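Local coordinates for hypothetical protein DUF871 (Enterococcus faecalis, PDB 2P0O), which is of unknown function but is probably a 6-phospho-N-acetylmuramidase, cleaving 6-phosphorylated N-acetylmuramyl glycosides, built from a TIM-barrel domain followed by a cyclophilin-like domain, at residues V68-G72 and E73-R77; E86-E90 and L91-G95; Y100-I104 and E105-H109. One frame throughout, in Å; residues are numbered along the deposited sequence.

Interaction 1: V68-G72 and E73-R77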
loop_
_atom_site.group_PDB
_atom_site.type_symbol
_atom_site.label_atom_id
_atom_site.label_comp_id
_atom_site.label_asym_id
_atom_site.label_seq_id
_atom_site.Cartn_x
_atom_site.Cartn_y
_atom_site.Cartn_z
ATOM N N VAL A 68 -11.684 -7.906 12.464
ATOM C CA VAL A 68 -11.058 -8.152 13.759
ATOM C C VAL A 68 -10.427 -9.552 13.819
ATOM O O VAL A 68 -11.115 -10.582 13.710
ATOM C CB VAL A 68 -12.046 -7.992 14.957
ATOM C CG1 VAL A 68 -11.368 -8.341 16.274
ATOM C CG2 VAL A 68 -12.667 -6.574 15.023
ATOM N N ASP A 69 -9.117 -9.584 14.013
ATOM C CA ASP A 69 -8.418 -10.834 14.201
ATOM C C ASP A 69 -8.351 -11.087 15.710
ATOM O O ASP A 69 -7.769 -10.309 16.465
ATOM C CB ASP A 69 -7.041 -10.775 13.541
ATOM C CG ASP A 69 -6.238 -12.057 13.724
ATOM O OD1 ASP A 69 -5.776 -12.337 14.849
ATOM O OD2 ASP A 69 -6.044 -12.780 12.734
ATOM N N ILE A 70 -8.973 -12.175 16.139
ATOM C CA ILE A 70 -9.155 -12.445 17.563
ATOM C C ILE A 70 -9.288 -13.947 17.789
ATOM O O ILE A 70 -9.881 -14.656 16.967
ATOM C CB ILE A 70 -10.407 -11.676 18.098
ATOM C CG1 ILE A 70 -10.540 -11.755 19.617
ATOM C CG2 ILE A 70 -11.687 -12.127 17.391
ATOM C CD1 ILE A 70 -11.633 -10.822 20.154
ATOM N N SER A 71 -8.727 -14.435 18.892
ATOM C CA SER A 71 -8.866 -15.843 19.235
ATOM C C SER A 71 -10.277 -16.103 19.748
ATOM O O SER A 71 -10.953 -15.180 20.224
ATOM C CB SER A 71 -7.833 -16.260 20.280
ATOM O OG SER A 71 -8.224 -15.829 21.572
ATOM N N GLY A 72 -10.708 -17.360 19.631
ATOM C CA GLY A 72 -12.020 -17.814 20.118
ATOM C C GLY A 72 -12.284 -17.453 21.565
ATOM O O GLY A 72 -13.405 -17.040 21.903
ATOM N N GLU A 73 -11.243 -17.596 22.402
ATOM C CA GLU A 73 -11.306 -17.327 23.855
ATOM C C GLU A 73 -11.334 -15.841 24.186
ATOM O O GLU A 73 -12.113 -15.411 25.039
ATOM C CB GLU A 73 -10.159 -18.015 24.619
ATOM C CG GLU A 73 -10.480 -19.427 25.129
ATOM C CD GLU A 73 -11.979 -19.645 25.412
ATOM O OE1 GLU A 73 -12.532 -19.053 26.380
ATOM O OE2 GLU A 73 -12.606 -20.417 24.651
ATOM N N ALA A 74 -10.494 -15.066 23.501
ATOM C CA ALA A 74 -10.496 -13.610 23.635
ATOM C C ALA A 74 -11.842 -12.980 23.242
ATOM O O ALA A 74 -12.236 -11.948 23.808
ATOM C CB ALA A 74 -9.369 -13.003 22.838
ATOM N N LEU A 75 -12.546 -13.599 22.288
ATOM C CA LEU A 75 -13.877 -13.138 21.879
ATOM C C LEU A 75 -14.922 -13.375 22.971
ATOM O O LEU A 75 -15.721 -12.490 23.265
ATOM C CB LEU A 75 -14.318 -13.824 20.586
ATOM C CG LEU A 75 -15.712 -13.459 20.072
ATOM C CD1 LEU A 75 -15.714 -12.067 19.458
ATOM C CD2 LEU A 75 -16.207 -14.511 19.084
ATOM N N LYS A 76 -14.921 -14.574 23.547
ATOM C CA LYS A 76 -15.825 -14.905 24.650
ATOM C C LYS A 76 -15.497 -14.083 25.887
ATOM O O LYS A 76 -16.397 -13.562 26.537
ATOM C CB LYS A 76 -15.788 -16.401 24.961
ATOM C CG LYS A 76 -16.506 -17.250 23.921
ATOM C CD LYS A 76 -15.868 -18.630 23.767
ATOM C CE LYS A 76 -16.560 -19.688 24.606
ATOM N NZ LYS A 76 -16.067 -21.043 24.244
ATOM N N ARG A 77 -14.204 -13.942 26.179
ATOM C CA ARG A 77 -13.738 -13.120 27.302
ATOM C C ARG A 77 -13.809 -11.619 26.992
ATOM O O ARG A 77 -13.207 -10.795 27.687
ATOM C CB ARG A 77 -12.325 -13.533 27.749
ATOM C CG ARG A 77 -12.259 -14.923 28.380
ATOM C CD ARG A 77 -11.221 -15.015 29.500
ATOM N NE ARG A 77 -9.860 -15.193 28.992
ATOM C CZ ARG A 77 -8.991 -14.206 28.779
ATOM N NH1 ARG A 77 -7.779 -14.483 28.309
ATOM N NH2 ARG A 77 -9.328 -12.942 29.029
#

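Interaction 2: E86-E90 and L91-G95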
loop_
_atom_site.group_PDB
_atom_site.type_symbol
_atom_site.label_atom_id
_atom_site.label_comp_id
_atom_site.label_asym_id
_atom_site.label_seq_id
_atom_site.Cartn_x
_atom_site.Cartn_y
_atom_site.Cartn_z
ATOM N N GLU A 86 -25.326 -10.138 16.342
ATOM C CA GLU A 86 -25.995 -8.832 16.183
ATOM C C GLU A 86 -25.352 -7.621 16.923
ATOM O O GLU A 86 -25.063 -6.575 16.309
ATOM C CB GLU A 86 -27.493 -8.960 16.465
ATOM C CG GLU A 86 -28.273 -9.607 15.370
ATOM C CD GLU A 86 -28.201 -11.334 15.437
ATOM O OE1 GLU A 86 -29.187 -11.832 16.227
ATOM O OE2 GLU A 86 -27.048 -11.897 14.772
ATOM N N PRO A 87 -25.051 -7.790 18.213
ATOM C CA PRO A 87 -24.311 -6.784 18.942
ATOM C C PRO A 87 -22.981 -6.346 18.275
ATOM O O PRO A 87 -22.709 -5.132 18.148
ATOM C CB PRO A 87 -24.017 -7.488 20.277
ATOM C CG PRO A 87 -25.164 -8.397 20.456
ATOM C CD PRO A 87 -25.422 -8.942 19.086
ATOM N N LEU A 88 -22.178 -7.310 17.839
ATOM C CA LEU A 88 -20.899 -6.990 17.171
ATOM C C LEU A 88 -21.086 -6.225 15.868
ATOM O O LEU A 88 -20.267 -5.314 15.516
ATOM C CB LEU A 88 -20.104 -8.259 16.879
ATOM C CG LEU A 88 -18.986 -8.556 17.911
ATOM C CD1 LEU A 88 -18.524 -10.014 17.817
ATOM C CD2 LEU A 88 -17.807 -7.573 17.724
ATOM N N ILE A 89 -22.147 -6.618 15.141
ATOM C CA ILE A 89 -22.478 -5.938 13.893
ATOM C C ILE A 89 -22.963 -4.530 14.228
ATOM O O ILE A 89 -22.542 -3.563 13.584
ATOM C CB ILE A 89 -23.507 -6.745 13.055
ATOM C CG1 ILE A 89 -22.820 -7.966 12.426
ATOM C CG2 ILE A 89 -24.163 -5.859 11.965
ATOM C CD1 ILE A 89 -23.745 -9.165 12.216
ATOM N N GLU A 90 -23.806 -4.435 15.263
ATOM C CA GLU A 90 -24.295 -3.156 15.781
ATOM C C GLU A 90 -23.152 -2.220 16.172
ATOM O O GLU A 90 -23.276 -1.014 15.971
ATOM C CB GLU A 90 -25.283 -3.376 16.959
ATOM C CG GLU A 90 -25.478 -2.173 17.917
ATOM C CD GLU A 90 -26.607 -1.217 17.489
ATOM O OE1 GLU A 90 -27.852 -1.672 17.569
ATOM O OE2 GLU A 90 -26.238 -0.013 17.103
ATOM N N LEU A 91 -22.010 -2.874 16.698
ATOM C CA LEU A 91 -20.834 -2.073 17.069
ATOM C C LEU A 91 -20.154 -1.366 15.891
ATOM O O LEU A 91 -19.594 -0.279 16.060
ATOM C CB LEU A 91 -19.778 -2.957 17.743
ATOM C CG LEU A 91 -19.605 -2.965 19.283
ATOM C CD1 LEU A 91 -20.655 -3.876 19.936
ATOM C CD2 LEU A 91 -18.159 -3.403 19.624
ATOM N N GLY A 92 -20.167 -2.004 14.716
ATOM C CA GLY A 92 -19.430 -1.510 13.533
ATOM C C GLY A 92 -18.365 -2.478 13.043
ATOM O O GLY A 92 -17.550 -2.148 12.164
ATOM N N VAL A 93 -18.370 -3.685 13.595
ATOM C CA VAL A 93 -17.465 -4.725 13.111
ATOM C C VAL A 93 -18.067 -5.414 11.884
ATOM O O VAL A 93 -19.226 -5.805 11.893
ATOM C CB VAL A 93 -17.126 -5.720 14.230
ATOM C CG1 VAL A 93 -16.293 -6.897 13.701
ATOM C CG2 VAL A 93 -16.394 -4.991 15.345
ATOM N N THR A 94 -17.275 -5.548 10.822
ATOM C CA THR A 94 -17.768 -6.125 9.577
ATOM C C THR A 94 -17.178 -7.495 9.267
ATOM O O THR A 94 -17.592 -8.152 8.303
ATOM C CB THR A 94 -17.483 -5.201 8.386
ATOM O OG1 THR A 94 -16.103 -4.811 8.413
ATOM C CG2 THR A 94 -18.388 -3.964 8.417
ATOM N N GLY A 95 -16.216 -7.924 10.078
ATOM C CA GLY A 95 -15.480 -9.136 9.784
ATOM C C GLY A 95 -14.781 -9.717 10.990
ATOM O O GLY A 95 -14.318 -8.986 11.872
HETATM O O HOH W 1 -21.227 -3.936 10.942
#

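Interaction 3: Y100-I104 and E105-H109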
loop_
_atom_site.group_PDB
_atom_site.type_symbol
_atom_site.label_atom_id
_atom_site.label_comp_id
_atom_site.label_asym_id
_atom_site.label_seq_id
_atom_site.Cartn_x
_atom_site.Cartn_y
_atom_site.Cartn_z
ATOM N N TYR A 100 -8.244 -19.337 16.792
ATOM C CA TYR A 100 -8.392 -20.318 17.824
ATOM C C TYR A 100 -9.873 -20.605 17.980
ATOM O O TYR A 100 -10.687 -19.692 17.845
ATOM C CB TYR A 100 -7.760 -19.818 19.125
ATOM N N GLY A 101 -10.205 -21.886 18.170
ATOM C CA GLY A 101 -11.478 -22.317 18.746
ATOM C C GLY A 101 -12.815 -22.135 18.045
ATOM O O GLY A 101 -13.865 -22.219 18.691
ATOM N N ILE A 102 -12.802 -21.885 16.739
ATOM C CA ILE A 102 -14.056 -21.816 15.978
ATOM C C ILE A 102 -14.002 -22.849 14.856
ATOM O O ILE A 102 -12.986 -22.960 14.162
ATOM C CB ILE A 102 -14.327 -20.362 15.421
ATOM C CG1 ILE A 102 -14.628 -19.362 16.556
ATOM C CG2 ILE A 102 -15.433 -20.340 14.363
ATOM C CD1 ILE A 102 -15.739 -19.755 17.546
ATOM N N THR A 103 -15.074 -23.609 14.677
ATOM C CA THR A 103 -15.098 -24.588 13.593
ATOM C C THR A 103 -15.345 -23.956 12.217
ATOM O O THR A 103 -15.911 -22.860 12.098
ATOM C CB THR A 103 -16.145 -25.689 13.821
ATOM O OG1 THR A 103 -17.450 -25.148 13.613
ATOM C CG2 THR A 103 -16.039 -26.254 15.232
ATOM N N ILE A 104 -14.915 -24.681 11.188
ATOM C CA ILE A 104 -15.172 -24.339 9.796
ATOM C C ILE A 104 -16.678 -24.172 9.578
ATOM O O ILE A 104 -17.116 -23.259 8.855
ATOM C CB ILE A 104 -14.591 -25.422 8.848
ATOM C CG1 ILE A 104 -13.050 -25.425 8.887
ATOM C CG2 ILE A 104 -15.094 -25.249 7.433
ATOM C CD1 ILE A 104 -12.382 -24.214 8.259
ATOM N N GLU A 105 -17.448 -25.033 10.237
ATOM C CA GLU A 105 -18.899 -25.007 10.179
ATOM C C GLU A 105 -19.520 -23.725 10.748
ATOM O O GLU A 105 -20.441 -23.156 10.151
ATOM C CB GLU A 105 -19.470 -26.231 10.894
ATOM C CG GLU A 105 -20.977 -26.341 10.801
ATOM C CD GLU A 105 -21.560 -27.314 11.808
ATOM O OE1 GLU A 105 -20.796 -28.134 12.376
ATOM O OE2 GLU A 105 -22.796 -27.266 12.022
ATOM N N GLN A 106 -19.026 -23.289 11.905
ATOM C CA GLN A 106 -19.463 -22.027 12.491
ATOM C C GLN A 106 -19.157 -20.884 11.539
ATOM O O GLN A 106 -19.984 -19.989 11.319
ATOM C CB GLN A 106 -18.756 -21.793 13.819
ATOM C CG GLN A 106 -19.338 -22.603 14.965
ATOM C CD GLN A 106 -18.440 -22.559 16.167
ATOM O OE1 GLN A 106 -17.280 -22.954 16.096
ATOM N NE2 GLN A 106 -18.954 -22.053 17.272
HETATM N N MSE A 107 -17.966 -20.956 10.960
HETATM C CA MSE A 107 -17.468 -19.963 10.039
HETATM C C MSE A 107 -18.296 -19.847 8.774
HETATM O O MSE A 107 -18.534 -18.740 8.306
HETATM C CB MSE A 107 -16.018 -20.258 9.699
HETATM C CG MSE A 107 -15.064 -19.669 10.714
HETATM SE SE MSE A 107 -13.166 -20.074 10.349
HETATM C CE MSE A 107 -13.233 -20.330 8.409
ATOM N N ALA A 108 -18.714 -20.986 8.232
ATOM C CA ALA A 108 -19.575 -21.019 7.056
ATOM C C ALA A 108 -20.903 -20.321 7.347
ATOM O O ALA A 108 -21.295 -19.402 6.620
ATOM C CB ALA A 108 -19.805 -22.455 6.610
ATOM N N HIS A 109 -21.564 -20.741 8.430
ATOM C CA HIS A 109 -22.794 -20.112 8.899
ATOM C C HIS A 109 -22.646 -18.623 9.112
ATOM O O HIS A 109 -23.545 -17.853 8.758
ATOM C CB HIS A 109 -23.273 -20.749 10.204
ATOM C CG HIS A 109 -23.988 -22.051 10.016
ATOM N ND1 HIS A 109 -23.375 -23.171 9.493
ATOM C CD2 HIS A 109 -25.263 -22.417 10.295
ATOM C CE1 HIS A 109 -24.240 -24.171 9.453
ATOM N NE2 HIS A 109 -25.393 -23.740 9.935
#

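Interaction 1: V68-G72 and E73-R77
Ser71 meets the first turn of helix 72-76 with two acceptors. Its OG is the N-cap acceptor for Ala74 N at 3.1 Å, nearly straight at 163°. The hydroxyl lies between its own backbone N and carbonyl carbon (chi1 78°), the torsion that turns it back over the helix start. Ser71 O accepts from Leu75 N at 3.0 Å, the donor tilted 19° from the carbonyl plane. One residue further along, the bond from Lys76 N to Gly72 O is weak at 3.3 Å, and the aliphatic part of Lys76 lies against that same oxygen, before its NZ forms a salt bridge with Glu73 OE2. Asp69 pairs with Arg97 in a salt bridge and weakly with Ser37.

On the buried side Ile70, at the strand side of the junction, sends CG1 to Ala74 CB at 3.6 Å, a methyl small enough to allow the close approach. Ile70 CD1 meets Leu75 CB at 4.1 Å. Both Ile70 and Leu75 also touch Met98 of strand 95-98, in the barrel wall. Serine suits the cap because its short side chain reaches a backbone N-H that has no preceding turn to serve it; the strand-to-helix junction thus pairs satisfied polar atoms with an apolar inner face.

Interaction 2: E86-E90 and L91-G95
Leu88 and Val93 meet where helix 86-91 ends, through their side chains and through a backbone bond. The two side chains cross obliquely, Leu88 CD2 resting on Val93 CG2 at 3.8 Å. Val93 has CG1 opposite its backbone N, which leaves CG2 beside that N and facing the leucine. Leu88 has chi1 at -99°, off a staggered value; its CB points away from the loop, and it is the CD2 end that comes back to Val93. Leu91 lays CB and CD1 alongside the carbonyl oxygens of the last turn. Its chi1 of -101° is likewise away from a staggered value, and the 3.0 Å from Leu91 CD1 to Pro87 O is short enough to be doubtful. Leu88 and Leu91 both lean on Phe80, and Leu91 reaches helix 48-62 as well.

The backbone forms a Schellman motif. Val93 N donates to Leu88 O at 3.2 Å, and Gly92 N binds Ile89 O at 3.1 Å from above the carbonyl plane, with a weaker bond to Leu88 O. Gly92 has a phi of 118°, where a CB would jam against the preceding carbonyl oxygen, hence glycine. A water donates to both Ile89 O and Val93 O, spanning the turn. The carbonyls of Leu88 and Ile89 are therefore met by loop N-H groups and water, and that of Glu90 by Lys60 of helix 48-62, while the apolar pair seals the buried flank before strand 95-98 begins.

Interaction 3: Y100-I104 and E105-H109
The flat carboxamide of Gln106 turns its OE1 to the backbone of Thr103, whose N lies in the plane of the amide C=O at 2.7 Å from OE1, with a nearly straight N-H (165°). Ile102 crosses this side chain at about a right angle and lies on one side of the amide plane, offset toward OE1: its CG2 is 3.6 Å from OE1 and its CD1 is 4.0 Å from NE2. Thr103 OG1, on the other side of the plane, also donates weakly to OE1. The other flat group, the imidazole of His109, makes a bent bond from ND1 to Glu105 O at 3.0 Å, that oxygen standing 28° out of the ring plane; the backbone N of His109 reaches the same oxygen from the opposite face of its carbonyl.

Thr103 and Gln106 form a capping box at the start of helix 104-111, in the loop that leads from barrel strand 95-98 to the helix after it. The reciprocal bond runs from Gln106 N to Thr103 OG1 at 3.0 Å. With chi1 at 73° the Thr103 hydroxyl turns toward the helix and its CG2 takes the position opposite the carbonyl carbon, while glutamine, extended beyond CG, is long enough to reach back to the N-H of Thr103. Regular helical bonding takes over with Met107 N to Thr103 O and Ala108 N to Ile104 O.

Next to the box, on the side facing the barrel, Met107, present as selenomethionine, sets CG against Ile102 CG2 at 3.7 Å and CE near Ile104 CD1. Its long, flexible side chain fits the seam between the helix and strand 115-119, where it touches Ile116 and Leu118, and Ile104 and Met107 both meet Leu131 of helix 125-133.

Overall arrangement
All three lie on the same side of the chain's centre, in the TIM-barrel domain. Interactions 1 and 3 stand at helix starts that follow barrel strands 65-70 and 95-98, and both use a hydroxyl cap; interaction 3 adds a glutamine that answers it. Interaction 2 handles the opposite problem, a helix end leading into strand 95-98, with carbonyls to satisfy. All are partly buried: interaction 1 has buried Ile70, Ala74 and Leu75, interaction 2 buried Leu88 and Val93, while interaction 3 is nearer the surface, its isoleucines only partly covered. Interactions 1 and 2 touch through Val68 N and Gly95 O, 2.9 Å apart, and through leucine and valine packing; interactions 1 and 3 touch at Ser71 and Tyr100.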